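Local structure of CRISPR-associated endonuclease/helicase Cas3 (Thermus thermophilus HB8, 3SK9) at residues L31-V36 with S207-V212; V36-L41 with W66-V71; S217-G222 with L235-E240; P25-M30 with E175-R180; V199-A204 with F258-P263. The protein acts, through this N-terminal HD domain, as a metal-dependent single-stranded DNA endonuclease in CRISPR antiviral defence, and carries a helicase domain in its C-terminal part. All coordinates share one frame; numbering follows the deposited sequence.

Contact 1: residues L31-V36 with S207-V212; sequences LDTAAV and SFADWV
The carboxylate of D210 and the hydroxyl of T33 face each other through one water, which donates 2.6 Å to D210 OD1 and 2.8 Å to T33 OG1. H29 NE2 bonds to the same OD1, and D75 OD2 lies close by. The F208 ring has the methyl V212 CG2 3.7 Å above one face, offset toward the rim, while the F262 ring meets it from the C-terminal hairpin. A threonine suits position 33 because its branches do different jobs. With OG1 anti to the carbonyl carbon (chi1 -61°), the hydroxyl also bonds to H29 O one turn earlier, and the methyl CG2 is left to lie against the neighbouring helix, 3.9 Å from D210 N. Away from the water, the side-chain contacts are apolar. A209 has only CB to place between the helices, and that atom sits 3.6 Å from T33 O; such a small residue lets the axes come within 8.2 Å, crossing at 123°. V36 packs next to it, one helical turn after T33: its CG1 rests 3.8 Å from A209 CA, and its CG2 meets V212 CG1 at 3.8 Å, the two branched side chains crossing obliquely. Beta-branched valines fill this space well, since both methyls start close to the backbone and few rotations are lost. Helices 26-43 and 196-213 thus join in the buried centre of the HD-domain fold, bringing D210 beside H29, H74 and D75, the divalent metal site of this nuclease family.

Contact 2: residues V36-L41 with W66-V71; sequences VALAVL and WAAALV
A68 and A37 bury the most surface here, and each presses its single methyl into the backbone of the opposite helix. A37 CB lies 3.8 Å from A68 CA, while A68 CB settles 3.8 Å from L38 CB and equally near L38 N. Alanine suits both places: with nothing beyond CB, the two axes approach to 8.4 Å, roughly antiparallel, with 144° between their directions. L41 is third in buried area. Its CG stands anti to the carbonyl carbon (chi1 -71°), and the branch methyl CD1 reaches across to A67 CB at 3.9 Å, a longer side chain filling in where the helices draw apart. This is a close helix pair in the largely helical HD domain, in which helix 60-71 leads directly into the H74-D75 pair that binds the divalent metal. Toward that end, V71 CG1 touches A37 CB at 3.7 Å, the valine adding bulk next to the small alanine. All six touching residues are buried and apolar at their side chains, so dispersion and the loss of water from the surfaces account for the cohesion. L205 from helix 196-213 packs on V71 and L41, and Y52 from helix 46-56 covers L41 and A67.

Contact 3: residues S217-G222 with L235-E240; sequences SLFPYG and LRLAQE
A single water joins L218 and L237, donating 2.8 Å to L218 O and 2.8 Å to L237 O. It links the carbonyl of an irregular loop to one in helix 230-246, two acceptors that could not bond to each other directly. The L218 carbonyl has an apolar neighbour as well, L237 CD2 at 3.8 Å. Beside the water the contact turns apolar around F219. Its CG stands anti to the carbonyl carbon (chi1 -84°), and the ring reaches the helix with its far end: CE2 lies 3.7 Å from L237 CB and CZ 3.6 Å from A238 N. A238 CB sits in the ring plane at the edge, 3.9 Å from CZ; an alanine leaves room there for a phenylalanine. L237 lies against the ring with CB and sends CD1 to P220 CD, the two meeting tip to tip at 4.1 Å. Proline, already fixed in its phi torsion, offers this ring carbon at little entropic cost. F219 also packs on D32 and V36 of helix 26-43, so one aromatic touches two helices. On the exposed flank of the helix, R236 and E240 form a salt bridge one turn apart, with a weak hydrogen bond in it. Shape and burial of apolar surface hold the loop to the helix, with the water bridging two carbonyls at the join.

Contact 4: residues P25-M30 with E175-R180; sequences PLLAHM and EEVFRR
L27 and M30 present the first shell, meeting E176 and V177 on the neighbouring helix. Both methyls of L27, CD1 and CD2, lie 3.9 Å from E176 CG, crossing the aliphatic part of the glutamate at about a right angle. L27 CD1 also touches V177 CG2 at 4.0 Å, the side chains pointing opposite ways. M30 bends at chi3 (67°), which turns its terminal methyl CE to V177 CG2, 3.5 Å away; a flexible thioether adapts well to a rigid valine. These longer side chains bridge axes 10.7 Å apart, inclined at 38°. The next shell governs E176, whose CG packs against L27 while its acid end turns to arginines of its own helix. R180 NH2 gives OE2 a nearly straight bond of 2.6 Å at 168°, directed to the anti lone pair and lying in the guanidinium plane, and R179 NH2 holds OE1 at 2.8 Å. With each oxygen held by a different arginine, rotation of the carboxylate is restricted. R180 NH2 bonds further to P225 O, tying the network to a loop. Helix 26-43 is thereby seated on helix 165-181, an internal helix pair of the HD domain, with the metal ligand H29 carried between L27 and M30 in sequence.

Contact 5: residues V199-A204 with F258-P263; sequences VLRVMA and FGELFP
R201 and F258 mark the nearest backbone approach, their CA atoms 5.8 Å apart, where helix 199-204 passes a tight turn and the strand after it. Helix axis and strand 260-263 run almost alike, 13° apart. F258 and G259 both take left-handed backbone angles, a conformation that glycine tolerates easily. R201 NH1 bonds to F258 O at 2.8 Å, with an N-H...O angle of 153°; the oxygen is in the guanidinium plane, although the donor stands above the carbonyl plane. D55 takes the NE of the same arginine in a salt bridge. This turn is the two-residue type I' connection of a beta hairpin, strands 253-257 and 260-264 pairing antiparallel, and the hairpin lies along the helix. The F258 ring offers one face to L200: CB sits over its centre, 3.6 Å from the centroid, in a CH-pi contact. L200 CD1 adds a touch on CE1, and M203 CE reaches CE2 at 3.8 Å, a pliable methionine end fitted to a flat ring. E260 is turned inward with CG between the backbone N and the carbonyl carbon (chi1 62°); OE2 comes to 2.7 Å from R201 O and 3.3 Å from A204 CB, while OE1 is hydrogen-bonded to Y52 OH. Farther along the strand, F262 CE2 lies 3.9 Å from A204 CB, whose small size admits both the acid and the ring.

Overall arrangement
Helix 26-43 runs through contacts 1, 2 and 4, and contact 3 leans on it through F219, whose CE1 lies 3.4 Å from V36 CG2. Contacts 1 and 2 share V36 and have centres 8 Å apart; T33 CG2 touches V71 O at 3.4 Å where they join. The metal site lies between contacts 1 and 4: H29 NE2 is 2.9 Å from D210 OD1, while V71 of contact 2 has its side chain about 6 Å from that of H74. Contact 5 joins the earlier part of helix 196-213 to the hairpin, F208 CG meeting F262 CD1 at 3.6 Å. Contacts 4 and 5 sit on opposite sides of the chain's centre, their centres about 22 Å apart.

Contact 1: residues L31-V36 with S207-V212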
# COMPACT_ATOMS: atom_id res chain seq x y z
N LEU A 31 6.34 4.20 1.12
CA LEU A 31 6.21 5.49 0.44
C LEU A 31 6.46 5.35 -1.07
O LEU A 31 5.80 6.04 -1.90
CB LEU A 31 7.14 6.52 1.05
CG LEU A 31 6.80 7.00 2.46
CD1 LEU A 31 7.98 7.83 3.02
CD2 LEU A 31 5.50 7.80 2.48
N ASP A 32 7.38 4.45 -1.44
CA ASP A 32 7.63 4.19 -2.87
C ASP A 32 6.35 3.64 -3.53
O ASP A 32 6.04 3.98 -4.68
CB ASP A 32 8.73 3.13 -3.08
CG ASP A 32 10.13 3.66 -2.69
OD1 ASP A 32 10.26 4.88 -2.55
OD2 ASP A 32 11.04 2.82 -2.55
N THR A 33 5.70 2.72 -2.83
CA THR A 33 4.47 2.07 -3.33
C THR A 33 3.39 3.13 -3.51
O THR A 33 2.68 3.17 -4.50
CB THR A 33 3.99 0.94 -2.35
OG1 THR A 33 5.03 -0.05 -2.27
CG2 THR A 33 2.68 0.27 -2.86
N ALA A 34 3.22 3.97 -2.51
CA ALA A 34 2.25 5.09 -2.63
C ALA A 34 2.60 6.03 -3.79
O ALA A 34 1.70 6.53 -4.47
CB ALA A 34 2.20 5.91 -1.31
N ALA A 35 3.89 6.27 -4.01
CA ALA A 35 4.33 7.19 -5.07
C ALA A 35 4.01 6.58 -6.44
O ALA A 35 3.55 7.29 -7.35
CB ALA A 35 5.86 7.50 -4.93
N VAL A 36 4.23 5.26 -6.59
CA VAL A 36 3.87 4.60 -7.87
C VAL A 36 2.35 4.67 -8.06
O VAL A 36 1.86 4.94 -9.18
CB VAL A 36 4.31 3.12 -7.90
CG1 VAL A 36 3.78 2.39 -9.16
CG2 VAL A 36 5.89 3.02 -7.83
N SER A 207 -1.70 -4.30 -6.09
CA SER A 207 -0.94 -5.38 -6.69
C SER A 207 0.13 -4.87 -7.71
O SER A 207 1.34 -5.22 -7.65
CB SER A 207 -1.88 -6.37 -7.37
OG SER A 207 -1.15 -7.27 -8.13
N PHE A 208 -0.30 -4.02 -8.60
CA PHE A 208 0.63 -3.40 -9.55
C PHE A 208 1.66 -2.48 -8.87
O PHE A 208 2.86 -2.56 -9.14
CB PHE A 208 -0.15 -2.62 -10.60
CG PHE A 208 0.72 -1.89 -11.59
CD1 PHE A 208 1.38 -2.59 -12.61
CD2 PHE A 208 0.86 -0.50 -11.53
CE1 PHE A 208 2.18 -1.91 -13.56
CE2 PHE A 208 1.69 0.20 -12.48
CZ PHE A 208 2.32 -0.53 -13.49
N ALA A 209 1.21 -1.58 -8.01
CA ALA A 209 2.18 -0.61 -7.44
C ALA A 209 3.22 -1.28 -6.56
O ALA A 209 4.39 -0.88 -6.56
CB ALA A 209 1.43 0.51 -6.64
N ASP A 210 2.80 -2.27 -5.79
CA ASP A 210 3.77 -2.99 -4.91
C ASP A 210 4.81 -3.71 -5.78
O ASP A 210 6.01 -3.70 -5.47
CB ASP A 210 3.06 -4.03 -4.02
CG ASP A 210 4.06 -4.82 -3.14
OD1 ASP A 210 4.57 -4.24 -2.17
OD2 ASP A 210 4.33 -6.00 -3.44
N TRP A 211 4.35 -4.30 -6.87
CA TRP A 211 5.26 -4.96 -7.83
C TRP A 211 6.30 -3.98 -8.38
O TRP A 211 7.52 -4.25 -8.32
CB TRP A 211 4.47 -5.58 -8.96
CG TRP A 211 5.34 -6.19 -10.03
CD1 TRP A 211 6.07 -7.34 -9.91
CD2 TRP A 211 5.51 -5.72 -11.34
NE1 TRP A 211 6.71 -7.59 -11.08
CE2 TRP A 211 6.38 -6.63 -11.99
CE3 TRP A 211 4.99 -4.63 -12.07
CZ2 TRP A 211 6.76 -6.49 -13.31
CZ3 TRP A 211 5.38 -4.47 -13.38
CH2 TRP A 211 6.27 -5.39 -13.99
N VAL A 212 5.85 -2.84 -8.91
CA VAL A 212 6.79 -1.84 -9.48
C VAL A 212 7.79 -1.45 -8.37
O VAL A 212 9.02 -1.50 -8.57
CB VAL A 212 6.06 -0.58 -9.94
CG1 VAL A 212 7.06 0.52 -10.39
CG2 VAL A 212 5.16 -0.89 -11.09
O HOH W 1 3.77 -2.14 -0.84

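Contact 2: residues V36-L41 with W66-V71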
# COMPACT_ATOMS: atom_id res chain seq x y z
N VAL A 36 4.23 5.26 -6.59
CA VAL A 36 3.87 4.60 -7.87
C VAL A 36 2.35 4.67 -8.06
O VAL A 36 1.86 4.94 -9.18
CB VAL A 36 4.31 3.12 -7.90
CG1 VAL A 36 3.78 2.39 -9.16
CG2 VAL A 36 5.89 3.02 -7.83
N ALA A 37 1.59 4.39 -6.99
CA ALA A 37 0.12 4.43 -7.08
C ALA A 37 -0.34 5.82 -7.54
O ALA A 37 -1.20 5.93 -8.41
CB ALA A 37 -0.52 4.09 -5.71
N LEU A 38 0.20 6.88 -6.93
CA LEU A 38 -0.22 8.23 -7.27
C LEU A 38 0.14 8.55 -8.72
O LEU A 38 -0.67 9.09 -9.51
CB LEU A 38 0.39 9.24 -6.29
CG LEU A 38 -0.13 10.68 -6.45
CD1 LEU A 38 -1.68 10.69 -6.46
CD2 LEU A 38 0.41 11.59 -5.34
N ALA A 39 1.34 8.14 -9.13
CA ALA A 39 1.80 8.43 -10.50
C ALA A 39 0.97 7.70 -11.55
O ALA A 39 0.58 8.27 -12.58
CB ALA A 39 3.29 8.09 -10.66
N VAL A 40 0.71 6.43 -11.31
CA VAL A 40 -0.10 5.71 -12.27
C VAL A 40 -1.60 6.18 -12.27
O VAL A 40 -2.17 6.26 -13.34
CB VAL A 40 0.07 4.15 -12.30
CG1 VAL A 40 -0.49 3.49 -11.12
CG2 VAL A 40 -0.64 3.63 -13.58
N LEU A 41 -2.20 6.58 -11.13
CA LEU A 41 -3.57 7.15 -11.13
C LEU A 41 -3.62 8.44 -11.96
O LEU A 41 -4.60 8.71 -12.65
CB LEU A 41 -4.09 7.43 -9.71
CG LEU A 41 -4.43 6.15 -8.90
CD1 LEU A 41 -4.68 6.50 -7.41
CD2 LEU A 41 -5.65 5.39 -9.56
N TRP A 66 -5.99 9.71 -1.27
CA TRP A 66 -6.56 8.66 -0.40
C TRP A 66 -6.20 7.24 -0.89
O TRP A 66 -5.69 6.37 -0.14
CB TRP A 66 -8.09 8.84 -0.31
CG TRP A 66 -8.86 7.62 0.12
CD1 TRP A 66 -9.71 6.84 -0.67
CD2 TRP A 66 -8.91 7.05 1.43
NE1 TRP A 66 -10.23 5.82 0.08
CE2 TRP A 66 -9.75 5.91 1.37
CE3 TRP A 66 -8.31 7.37 2.65
CZ2 TRP A 66 -10.04 5.13 2.50
CZ3 TRP A 66 -8.58 6.59 3.77
CH2 TRP A 66 -9.43 5.46 3.68
N ALA A 67 -6.43 7.00 -2.18
CA ALA A 67 -6.18 5.68 -2.74
C ALA A 67 -4.68 5.36 -2.74
O ALA A 67 -4.27 4.23 -2.44
CB ALA A 67 -6.75 5.57 -4.19
N ALA A 68 -3.86 6.34 -3.07
CA ALA A 68 -2.40 6.12 -3.05
C ALA A 68 -1.88 5.75 -1.66
O ALA A 68 -1.01 4.91 -1.52
CB ALA A 68 -1.64 7.41 -3.59
N ALA A 69 -2.35 6.47 -0.65
CA ALA A 69 -1.92 6.22 0.74
C ALA A 69 -2.37 4.82 1.19
O ALA A 69 -1.62 4.09 1.86
CB ALA A 69 -2.55 7.25 1.64
N LEU A 70 -3.59 4.44 0.83
CA LEU A 70 -4.08 3.12 1.21
C LEU A 70 -3.17 2.06 0.61
O LEU A 70 -2.80 1.07 1.24
CB LEU A 70 -5.49 2.90 0.65
CG LEU A 70 -6.73 3.31 1.41
CD1 LEU A 70 -7.97 3.00 0.51
CD2 LEU A 70 -6.80 2.59 2.79
N VAL A 71 -2.89 2.21 -0.68
CA VAL A 71 -2.08 1.23 -1.42
C VAL A 71 -0.66 1.17 -0.81
O VAL A 71 0.01 0.11 -0.82
CB VAL A 71 -2.04 1.66 -2.89
CG1 VAL A 71 -0.87 1.06 -3.61
CG2 VAL A 71 -3.44 1.29 -3.55

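Contact 3: residues S217-G222 with L235-E240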
# COMPACT_ATOMS: atom_id res chain seq x y z
N SER A 217 15.91 -2.25 -9.20
CA SER A 217 16.46 -1.58 -10.37
C SER A 217 15.68 -0.30 -10.66
O SER A 217 16.20 0.60 -11.31
CB SER A 217 16.48 -2.51 -11.59
OG SER A 217 15.18 -2.70 -12.14
N LEU A 218 14.43 -0.24 -10.20
CA LEU A 218 13.58 0.94 -10.42
C LEU A 218 13.60 1.86 -9.19
O LEU A 218 13.52 3.11 -9.30
CB LEU A 218 12.12 0.46 -10.67
CG LEU A 218 12.00 -0.39 -11.96
CD1 LEU A 218 10.58 -0.90 -12.17
CD2 LEU A 218 12.52 0.42 -13.17
N PHE A 219 13.69 1.23 -8.02
CA PHE A 219 13.60 1.90 -6.73
C PHE A 219 14.76 1.43 -5.87
O PHE A 219 14.63 0.57 -5.01
CB PHE A 219 12.23 1.59 -6.06
CG PHE A 219 11.13 2.48 -6.56
CD1 PHE A 219 10.33 2.12 -7.65
CD2 PHE A 219 10.93 3.71 -5.95
CE1 PHE A 219 9.32 3.03 -8.14
CE2 PHE A 219 9.97 4.61 -6.42
CZ PHE A 219 9.16 4.27 -7.49
N PRO A 220 15.93 2.03 -6.09
CA PRO A 220 17.15 1.55 -5.43
C PRO A 220 17.11 1.60 -3.90
O PRO A 220 16.51 2.50 -3.31
CB PRO A 220 18.24 2.52 -5.94
CG PRO A 220 17.65 3.23 -7.14
CD PRO A 220 16.16 3.27 -6.88
N TYR A 221 17.78 0.63 -3.27
CA TYR A 221 17.86 0.59 -1.81
C TYR A 221 18.82 1.67 -1.34
O TYR A 221 19.75 2.02 -2.09
CB TYR A 221 18.37 -0.76 -1.32
CG TYR A 221 17.56 -1.96 -1.75
CD1 TYR A 221 16.14 -1.92 -1.81
CD2 TYR A 221 18.18 -3.15 -2.11
CE1 TYR A 221 15.40 -3.04 -2.19
CE2 TYR A 221 17.43 -4.28 -2.49
CZ TYR A 221 16.04 -4.21 -2.52
OH TYR A 221 15.30 -5.32 -2.91
N GLY A 222 18.58 2.22 -0.14
CA GLY A 222 19.52 3.15 0.48
C GLY A 222 19.08 4.60 0.52
O GLY A 222 19.88 5.51 0.85
N LEU A 235 8.52 10.08 -6.39
CA LEU A 235 7.62 10.39 -7.52
C LEU A 235 8.39 10.45 -8.87
O LEU A 235 7.92 9.99 -9.91
CB LEU A 235 6.86 11.69 -7.24
CG LEU A 235 5.71 11.46 -6.26
CD1 LEU A 235 5.17 12.77 -5.66
CD2 LEU A 235 4.55 10.63 -6.92
N ARG A 236 9.61 11.00 -8.83
CA ARG A 236 10.42 11.06 -10.04
C ARG A 236 10.80 9.65 -10.47
O ARG A 236 10.74 9.31 -11.63
CB ARG A 236 11.68 11.88 -9.76
CG ARG A 236 12.52 12.19 -11.02
CD ARG A 236 13.90 12.80 -10.64
NE ARG A 236 14.75 11.79 -10.02
CZ ARG A 236 15.33 10.79 -10.69
NH1 ARG A 236 15.16 10.70 -12.00
NH2 ARG A 236 16.09 9.90 -10.06
N LEU A 237 11.19 8.82 -9.50
CA LEU A 237 11.56 7.45 -9.81
C LEU A 237 10.34 6.69 -10.36
O LEU A 237 10.47 5.84 -11.24
CB LEU A 237 12.08 6.75 -8.55
CG LEU A 237 13.46 7.20 -8.01
CD1 LEU A 237 13.64 6.53 -6.62
CD2 LEU A 237 14.55 6.76 -8.96
N ALA A 238 9.18 6.97 -9.80
CA ALA A 238 7.95 6.29 -10.26
C ALA A 238 7.66 6.64 -11.71
O ALA A 238 7.28 5.79 -12.52
CB ALA A 238 6.76 6.70 -9.38
N GLN A 239 7.82 7.90 -12.05
CA GLN A 239 7.54 8.33 -13.42
C GLN A 239 8.53 7.66 -14.38
O GLN A 239 8.13 7.18 -15.45
CB GLN A 239 7.58 9.86 -13.54
CG GLN A 239 6.95 10.37 -14.88
CD GLN A 239 5.54 9.79 -15.14
OE1 GLN A 239 4.61 9.99 -14.35
NE2 GLN A 239 5.39 9.04 -16.24
N GLU A 240 9.80 7.58 -14.00
CA GLU A 240 10.79 6.91 -14.86
C GLU A 240 10.48 5.43 -15.03
O GLU A 240 10.66 4.88 -16.10
CB GLU A 240 12.22 7.04 -14.30
CG GLU A 240 12.89 8.37 -14.56
CD GLU A 240 14.36 8.35 -14.15
OE1 GLU A 240 15.24 8.54 -15.02
OE2 GLU A 240 14.64 8.12 -12.95
O HOH W 2 12.79 4.32 -11.68

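Contact 4: residues P25-M30 with E175-R180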
# COMPACT_ATOMS: atom_id res chain seq x y z
N PRO A 25 14.43 0.60 4.52
CA PRO A 25 13.41 0.56 5.57
C PRO A 25 12.02 0.22 4.99
O PRO A 25 11.72 0.64 3.86
CB PRO A 25 13.43 2.01 6.12
CG PRO A 25 14.85 2.50 5.88
CD PRO A 25 15.25 1.83 4.55
N LEU A 26 11.18 -0.43 5.79
CA LEU A 26 9.81 -0.72 5.39
C LEU A 26 9.14 0.61 5.00
O LEU A 26 8.42 0.67 4.01
CB LEU A 26 9.04 -1.35 6.54
CG LEU A 26 7.57 -1.69 6.26
CD1 LEU A 26 7.42 -2.51 5.00
CD2 LEU A 26 7.02 -2.46 7.48
N LEU A 27 9.37 1.69 5.77
CA LEU A 27 8.67 2.95 5.46
C LEU A 27 9.03 3.46 4.06
O LEU A 27 8.17 4.04 3.35
CB LEU A 27 9.02 4.03 6.49
CG LEU A 27 8.40 5.40 6.23
CD1 LEU A 27 6.87 5.37 6.27
CD2 LEU A 27 8.98 6.38 7.28
N ALA A 28 10.29 3.27 3.65
CA ALA A 28 10.73 3.67 2.31
C ALA A 28 9.95 2.88 1.26
O ALA A 28 9.51 3.44 0.26
CB ALA A 28 12.22 3.44 2.14
N HIS A 29 9.79 1.57 1.48
CA HIS A 29 9.06 0.75 0.55
C HIS A 29 7.60 1.20 0.50
O HIS A 29 6.98 1.24 -0.56
CB HIS A 29 9.14 -0.72 0.93
CG HIS A 29 8.37 -1.61 0.01
ND1 HIS A 29 8.72 -1.79 -1.31
CD2 HIS A 29 7.24 -2.33 0.20
CE1 HIS A 29 7.85 -2.59 -1.89
NE2 HIS A 29 6.94 -2.94 -1.00
N MET A 30 7.02 1.53 1.65
CA MET A 30 5.60 1.95 1.68
C MET A 30 5.41 3.28 0.94
O MET A 30 4.44 3.47 0.17
CB MET A 30 5.08 2.06 3.14
CG MET A 30 4.89 0.71 3.90
SD MET A 30 4.71 1.01 5.72
CE MET A 30 3.14 1.86 5.76
N GLU A 175 0.23 6.45 10.03
CA GLU A 175 0.08 7.89 10.15
C GLU A 175 1.14 8.60 9.29
O GLU A 175 0.86 9.59 8.64
CB GLU A 175 0.16 8.26 11.64
CG GLU A 175 -0.34 9.61 11.98
CD GLU A 175 -1.80 9.82 11.63
OE1 GLU A 175 -2.63 8.88 11.75
OE2 GLU A 175 -2.09 10.97 11.22
N GLU A 176 2.37 8.08 9.26
CA GLU A 176 3.41 8.73 8.46
C GLU A 176 3.10 8.77 6.94
O GLU A 176 3.40 9.73 6.28
CB GLU A 176 4.75 8.05 8.72
CG GLU A 176 5.94 8.71 8.11
CD GLU A 176 6.46 9.93 8.88
OE1 GLU A 176 5.84 10.36 9.88
OE2 GLU A 176 7.49 10.50 8.48
N VAL A 177 2.59 7.67 6.41
CA VAL A 177 2.22 7.59 5.01
C VAL A 177 1.04 8.53 4.73
O VAL A 177 1.12 9.34 3.83
CB VAL A 177 1.85 6.15 4.64
CG1 VAL A 177 1.30 6.09 3.20
CG2 VAL A 177 3.12 5.25 4.77
N PHE A 178 -0.04 8.44 5.52
CA PHE A 178 -1.20 9.32 5.29
C PHE A 178 -0.81 10.80 5.36
O PHE A 178 -1.23 11.62 4.53
CB PHE A 178 -2.32 9.02 6.28
CG PHE A 178 -3.22 7.92 5.83
CD1 PHE A 178 -4.52 8.19 5.43
CD2 PHE A 178 -2.74 6.63 5.69
CE1 PHE A 178 -5.34 7.18 4.96
CE2 PHE A 178 -3.58 5.60 5.22
CZ PHE A 178 -4.87 5.87 4.87
N ARG A 179 0.01 11.13 6.33
CA ARG A 179 0.46 12.52 6.47
C ARG A 179 1.33 12.99 5.29
O ARG A 179 1.13 14.08 4.77
CB ARG A 179 1.20 12.71 7.78
CG ARG A 179 1.65 14.16 8.01
CD ARG A 179 2.20 14.35 9.43
NE ARG A 179 3.08 13.26 9.86
CZ ARG A 179 2.73 12.33 10.75
NH1 ARG A 179 1.53 12.37 11.32
NH2 ARG A 179 3.58 11.39 11.09
N ARG A 180 2.29 12.17 4.88
CA ARG A 180 3.14 12.49 3.74
C ARG A 180 2.38 12.68 2.42
O ARG A 180 2.77 13.52 1.62
CB ARG A 180 4.22 11.41 3.48
CG ARG A 180 5.16 11.15 4.55
CD ARG A 180 6.21 12.18 4.51
NE ARG A 180 7.14 11.68 5.47
CZ ARG A 180 8.34 11.16 5.25
NH1 ARG A 180 9.00 11.21 4.09
NH2 ARG A 180 8.90 10.66 6.32

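Contact 5: residues V199-A204 with F258-P263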
# COMPACT_ATOMS: atom_id res chain seq x y z
N VAL A 199 -13.50 -1.28 -4.15
CA VAL A 199 -12.52 -2.06 -3.39
C VAL A 199 -11.62 -2.85 -4.33
O VAL A 199 -10.41 -2.93 -4.11
CB VAL A 199 -13.29 -3.02 -2.45
CG1 VAL A 199 -12.35 -4.00 -1.70
CG2 VAL A 199 -14.12 -2.19 -1.51
N LEU A 200 -12.20 -3.42 -5.37
CA LEU A 200 -11.43 -4.20 -6.35
C LEU A 200 -10.47 -3.25 -7.11
O LEU A 200 -9.37 -3.66 -7.53
CB LEU A 200 -12.40 -4.90 -7.32
CG LEU A 200 -13.18 -6.06 -6.61
CD1 LEU A 200 -14.43 -6.52 -7.46
CD2 LEU A 200 -12.20 -7.23 -6.28
N ARG A 201 -10.91 -2.02 -7.37
CA ARG A 201 -10.01 -1.05 -8.02
C ARG A 201 -8.75 -0.85 -7.15
O ARG A 201 -7.63 -0.78 -7.68
CB ARG A 201 -10.72 0.29 -8.31
CG ARG A 201 -11.37 0.32 -9.69
CD ARG A 201 -11.99 1.71 -10.00
NE ARG A 201 -13.30 1.95 -9.39
CZ ARG A 201 -14.43 1.42 -9.86
NH1 ARG A 201 -14.39 0.61 -10.92
NH2 ARG A 201 -15.59 1.72 -9.32
N VAL A 202 -8.92 -0.72 -5.84
CA VAL A 202 -7.76 -0.56 -4.95
C VAL A 202 -6.90 -1.83 -4.91
O VAL A 202 -5.65 -1.76 -4.86
CB VAL A 202 -8.22 -0.17 -3.53
CG1 VAL A 202 -7.08 -0.35 -2.49
CG2 VAL A 202 -8.79 1.29 -3.54
N MET A 203 -7.57 -2.99 -4.88
CA MET A 203 -6.86 -4.26 -4.92
C MET A 203 -5.89 -4.36 -6.09
O MET A 203 -4.71 -4.68 -5.89
CB MET A 203 -7.89 -5.41 -5.01
CG MET A 203 -7.29 -6.81 -4.89
SD MET A 203 -6.56 -7.42 -6.43
CE MET A 203 -8.03 -7.49 -7.46
N ALA A 204 -6.41 -4.13 -7.30
CA ALA A 204 -5.58 -4.27 -8.51
C ALA A 204 -4.47 -3.21 -8.50
O ALA A 204 -3.33 -3.46 -8.91
CB ALA A 204 -6.48 -4.11 -9.76
N PHE A 258 -11.56 -3.89 -13.69
CA PHE A 258 -12.43 -3.02 -12.87
C PHE A 258 -12.36 -1.55 -13.30
O PHE A 258 -12.42 -0.63 -12.46
CB PHE A 258 -12.08 -3.15 -11.40
CG PHE A 258 -11.77 -4.58 -11.00
CD1 PHE A 258 -12.80 -5.53 -10.99
CD2 PHE A 258 -10.47 -4.97 -10.68
CE1 PHE A 258 -12.52 -6.85 -10.64
CE2 PHE A 258 -10.17 -6.29 -10.35
CZ PHE A 258 -11.19 -7.23 -10.32
N GLY A 259 -12.37 -1.33 -14.60
CA GLY A 259 -12.40 0.04 -15.10
C GLY A 259 -11.11 0.84 -15.02
O GLY A 259 -11.16 2.08 -15.18
N GLU A 260 -9.98 0.18 -14.79
CA GLU A 260 -8.66 0.84 -14.83
C GLU A 260 -7.72 -0.02 -15.66
O GLU A 260 -8.05 -1.19 -16.01
CB GLU A 260 -8.08 1.08 -13.41
CG GLU A 260 -7.82 -0.20 -12.61
CD GLU A 260 -7.66 0.02 -11.09
OE1 GLU A 260 -7.72 1.17 -10.62
OE2 GLU A 260 -7.44 -0.95 -10.32
N LEU A 261 -6.58 0.54 -16.02
CA LEU A 261 -5.69 -0.08 -17.00
C LEU A 261 -4.27 -0.19 -16.47
O LEU A 261 -3.77 0.74 -15.80
CB LEU A 261 -5.64 0.79 -18.30
CG LEU A 261 -6.98 0.99 -18.99
CD1 LEU A 261 -6.95 2.12 -20.08
CD2 LEU A 261 -7.48 -0.34 -19.61
N PHE A 262 -3.60 -1.27 -16.85
CA PHE A 262 -2.19 -1.45 -16.54
C PHE A 262 -1.49 -2.04 -17.76
O PHE A 262 -2.12 -2.72 -18.54
CB PHE A 262 -2.04 -2.47 -15.36
CG PHE A 262 -2.78 -2.05 -14.11
CD1 PHE A 262 -2.30 -1.05 -13.30
CD2 PHE A 262 -3.98 -2.66 -13.76
CE1 PHE A 262 -2.98 -0.65 -12.16
CE2 PHE A 262 -4.66 -2.25 -12.61
CZ PHE A 262 -4.16 -1.25 -11.83
N PRO A 263 -0.18 -1.80 -17.90
CA PRO A 263 0.56 -2.57 -18.92
C PRO A 263 0.56 -4.09 -18.65
O PRO A 263 0.72 -4.56 -17.49
CB PRO A 263 1.98 -1.99 -18.83
CG PRO A 263 2.10 -1.51 -17.39
CD PRO A 263 0.71 -1.00 -17.04